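Local coordinates for synaptonemal complex protein 2 (Mus musculus, PDB 5IWZ) that is a major component of the axial and lateral elements of the meiotic synaptonemal complex, needed for chromosome synapsis, SYCP3 insertion and fertility, at residues R279-F284 with W308-L313. Sequence-based numbering, arbitrary orientation.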
loop_
_atom_site.group_PDB
_atom_site.type_symbol
_atom_site.label_atom_id
_atom_site.label_comp_id
_atom_site.label_asym_id
_atom_site.label_seq_id
_atom_site.Cartn_x
_atom_site.Cartn_y
_atom_site.Cartn_z
ATOM N N ARG A 279 0.239 -22.096 -7.942
ATOM C CA ARG A 279 0.423 -20.654 -8.046
ATOM C C ARG A 279 -0.811 -19.928 -7.529
ATOM O O ARG A 279 -1.928 -20.457 -7.537
ATOM C CB ARG A 279 0.701 -20.231 -9.491
ATOM C CG ARG A 279 -0.528 -20.225 -10.393
ATOM C CD ARG A 279 -0.189 -20.794 -11.762
ATOM N NE ARG A 279 0.520 -19.856 -12.613
ATOM C CZ ARG A 279 0.866 -20.115 -13.869
ATOM N NH1 ARG A 279 0.598 -21.301 -14.403
ATOM N NH2 ARG A 279 1.494 -19.191 -14.576
ATOM N N ARG A 280 -0.596 -18.701 -7.070
ATOM C CA ARG A 280 -1.680 -17.860 -6.604
ATOM C C ARG A 280 -1.821 -16.586 -7.424
ATOM O O ARG A 280 -2.640 -15.721 -7.073
ATOM C CB ARG A 280 -1.476 -17.533 -5.116
ATOM C CG ARG A 280 -1.335 -18.746 -4.221
ATOM C CD ARG A 280 -2.630 -19.514 -4.060
ATOM N NE ARG A 280 -3.634 -18.733 -3.339
ATOM C CZ ARG A 280 -4.928 -19.035 -3.310
ATOM N NH1 ARG A 280 -5.371 -20.100 -3.965
ATOM N NH2 ARG A 280 -5.778 -18.269 -2.640
ATOM N N VAL A 281 -1.037 -16.443 -8.496
ATOM C CA VAL A 281 -1.180 -15.368 -9.471
ATOM C C VAL A 281 -1.143 -16.003 -10.858
ATOM O O VAL A 281 -0.149 -16.640 -11.216
ATOM C CB VAL A 281 -0.073 -14.309 -9.340
ATOM C CG1 VAL A 281 -0.206 -13.278 -10.440
ATOM C CG2 VAL A 281 -0.132 -13.631 -7.971
ATOM N N TYR A 282 -2.216 -15.822 -11.631
ATOM C CA TYR A 282 -2.294 -16.262 -13.012
ATOM C C TYR A 282 -2.130 -15.050 -13.907
ATOM O O TYR A 282 -2.940 -14.114 -13.846
ATOM C CB TYR A 282 -3.629 -16.950 -13.298
ATOM C CG TYR A 282 -3.653 -18.404 -12.912
ATOM C CD1 TYR A 282 -3.362 -19.400 -13.841
ATOM C CD2 TYR A 282 -3.964 -18.783 -11.620
ATOM C CE1 TYR A 282 -3.376 -20.743 -13.481
ATOM C CE2 TYR A 282 -3.979 -20.119 -11.251
ATOM C CZ TYR A 282 -3.681 -21.094 -12.185
ATOM O OH TYR A 282 -3.704 -22.419 -11.804
ATOM N N THR A 283 -1.095 -15.070 -14.740
ATOM C CA THR A 283 -0.803 -13.985 -15.671
ATOM C C THR A 283 -1.048 -14.446 -17.109
ATOM O O THR A 283 -0.422 -15.399 -17.567
ATOM C CB THR A 283 0.638 -13.522 -15.490
ATOM O OG1 THR A 283 0.782 -12.959 -14.179
ATOM C CG2 THR A 283 0.995 -12.492 -16.527
ATOM N N PHE A 284 -1.977 -13.763 -17.825
ATOM C CA PHE A 284 -2.261 -14.102 -19.216
ATOM C C PHE A 284 -1.868 -12.956 -20.136
ATOM O O PHE A 284 -2.095 -11.788 -19.796
ATOM C CB PHE A 284 -3.757 -14.401 -19.451
ATOM C CG PHE A 284 -4.245 -15.659 -18.784
ATOM C CD1 PHE A 284 -3.703 -16.884 -19.106
ATOM C CD2 PHE A 284 -5.254 -15.610 -17.838
ATOM C CE1 PHE A 284 -4.152 -18.043 -18.498
ATOM C CE2 PHE A 284 -5.710 -16.766 -17.224
ATOM C CZ PHE A 284 -5.155 -17.984 -17.558
ATOM N N TRP A 308 0.276 -7.812 -20.386
ATOM C CA TRP A 308 -0.005 -8.788 -19.335
ATOM C C TRP A 308 -1.209 -8.374 -18.483
ATOM O O TRP A 308 -1.363 -7.200 -18.145
ATOM C CB TRP A 308 1.219 -8.948 -18.431
ATOM C CG TRP A 308 2.492 -9.462 -19.093
ATOM C CD1 TRP A 308 3.696 -8.808 -19.178
ATOM C CD2 TRP A 308 2.690 -10.741 -19.714
ATOM N NE1 TRP A 308 4.623 -9.599 -19.821
ATOM C CE2 TRP A 308 4.034 -10.789 -20.162
ATOM C CE3 TRP A 308 1.864 -11.847 -19.941
ATOM C CZ2 TRP A 308 4.573 -11.899 -20.818
ATOM C CZ3 TRP A 308 2.401 -12.952 -20.601
ATOM C CH2 TRP A 308 3.746 -12.968 -21.029
ATOM N N ILE A 309 -2.049 -9.352 -18.125
ATOM C CA ILE A 309 -3.148 -9.190 -17.172
ATOM C C ILE A 309 -2.915 -10.178 -16.033
ATOM O O ILE A 309 -2.689 -11.368 -16.285
ATOM C CB ILE A 309 -4.533 -9.449 -17.805
ATOM C CG1 ILE A 309 -4.719 -8.682 -19.115
ATOM C CG2 ILE A 309 -5.664 -9.138 -16.793
ATOM C CD1 ILE A 309 -4.813 -7.170 -18.985
ATOM N N ASP A 310 -3.001 -9.697 -14.788
ATOM C CA ASP A 310 -2.695 -10.498 -13.604
ATOM C C ASP A 310 -3.979 -10.803 -12.855
ATOM O O ASP A 310 -4.727 -9.887 -12.498
ATOM C CB ASP A 310 -1.697 -9.773 -12.707
ATOM C CG ASP A 310 -0.387 -9.549 -13.410
ATOM O OD1 ASP A 310 0.191 -10.547 -13.899
ATOM O OD2 ASP A 310 0.017 -8.378 -13.563
ATOM N N PHE A 311 -4.244 -12.091 -12.665
ATOM C CA PHE A 311 -5.405 -12.584 -11.937
ATOM C C PHE A 311 -4.912 -13.007 -10.564
ATOM O O PHE A 311 -4.170 -13.984 -10.449
ATOM C CB PHE A 311 -6.049 -13.763 -12.669
ATOM C CG PHE A 311 -6.734 -13.392 -13.961
ATOM C CD1 PHE A 311 -8.128 -13.353 -14.041
ATOM C CD2 PHE A 311 -5.994 -13.114 -15.103
ATOM C CE1 PHE A 311 -8.771 -13.025 -15.235
ATOM C CE2 PHE A 311 -6.630 -12.795 -16.301
ATOM C CZ PHE A 311 -8.013 -12.752 -16.371
ATOM N N ASN A 312 -5.335 -12.288 -9.526
ATOM C CA ASN A 312 -4.727 -12.388 -8.196
ATOM C C ASN A 312 -5.631 -13.177 -7.261
ATOM O O ASN A 312 -6.615 -12.648 -6.743
ATOM C CB ASN A 312 -4.450 -10.992 -7.657
ATOM C CG ASN A 312 -3.491 -10.229 -8.546
ATOM O OD1 ASN A 312 -2.350 -10.668 -8.777
ATOM N ND2 ASN A 312 -3.952 -9.095 -9.082
ATOM N N LEU A 313 -5.271 -14.443 -7.019
ATOM C CA LEU A 313 -6.135 -15.345 -6.262
ATOM C C LEU A 313 -6.126 -15.037 -4.770
ATOM O O LEU A 313 -7.095 -15.348 -4.066
ATOM C CB LEU A 313 -5.706 -16.795 -6.487
ATOM C CG LEU A 313 -6.172 -17.536 -7.738
ATOM C CD1 LEU A 313 -6.008 -16.698 -9.014
ATOM C CD2 LEU A 313 -5.379 -18.854 -7.842
#
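F284 turns the edge of its ring toward the face of F311 in an offset edge-to-face pair, centroids 5.5 Å apart and planes at 72°. The pair sits on an antiparallel ladder of the Spt16M-like, PH-type domain, where strand 281-285 runs along the border of a four-stranded sheet beside strand 308-312. Y282 and F284 are in hydrogen-bonded pairs with F311 and I309, and each pair is closed by two backbone bonds, Y282 N to F311 O and F311 N to Y282 O (2.7 Å) in the first, F284 N to I309 O and I309 N to F284 O in the second. The side chains of these four residues share one face, where V386 of helix 383-390 touches both F284 and F311, and F377 packs on F284, I309 and F311. An alanine in place of F311 would probably open a gap beside the edge of the F284 ring, leaving that ring without its aromatic mate and freer to turn.

On the other face T283 and D310 lie side by side, and the hydroxyl OG1 of T283 donates to OD1 of D310 in a very short bond of 2.5 Å. OG1 stands anti to its own carbonyl carbon (chi1 -65°), which leaves CG2 to meet CE3 of W308 at 3.6 Å. The other carboxylate oxygen of D310 forms a salt bridge to R265 of helix 260-274, tying the sheet to the preceding helical part.

Where the ladder runs out, L313 remains buried: its N bonds R280 O (2.9 Å), and its CD2 meets Y282 CE2 at the ring edge (3.9 Å). Only the exposed R280 side chain is loosely held, crossing that of L313 at about a right angle in van der Waals contact, with L313 CB 4.0 Å above the centre of one guanidinium face.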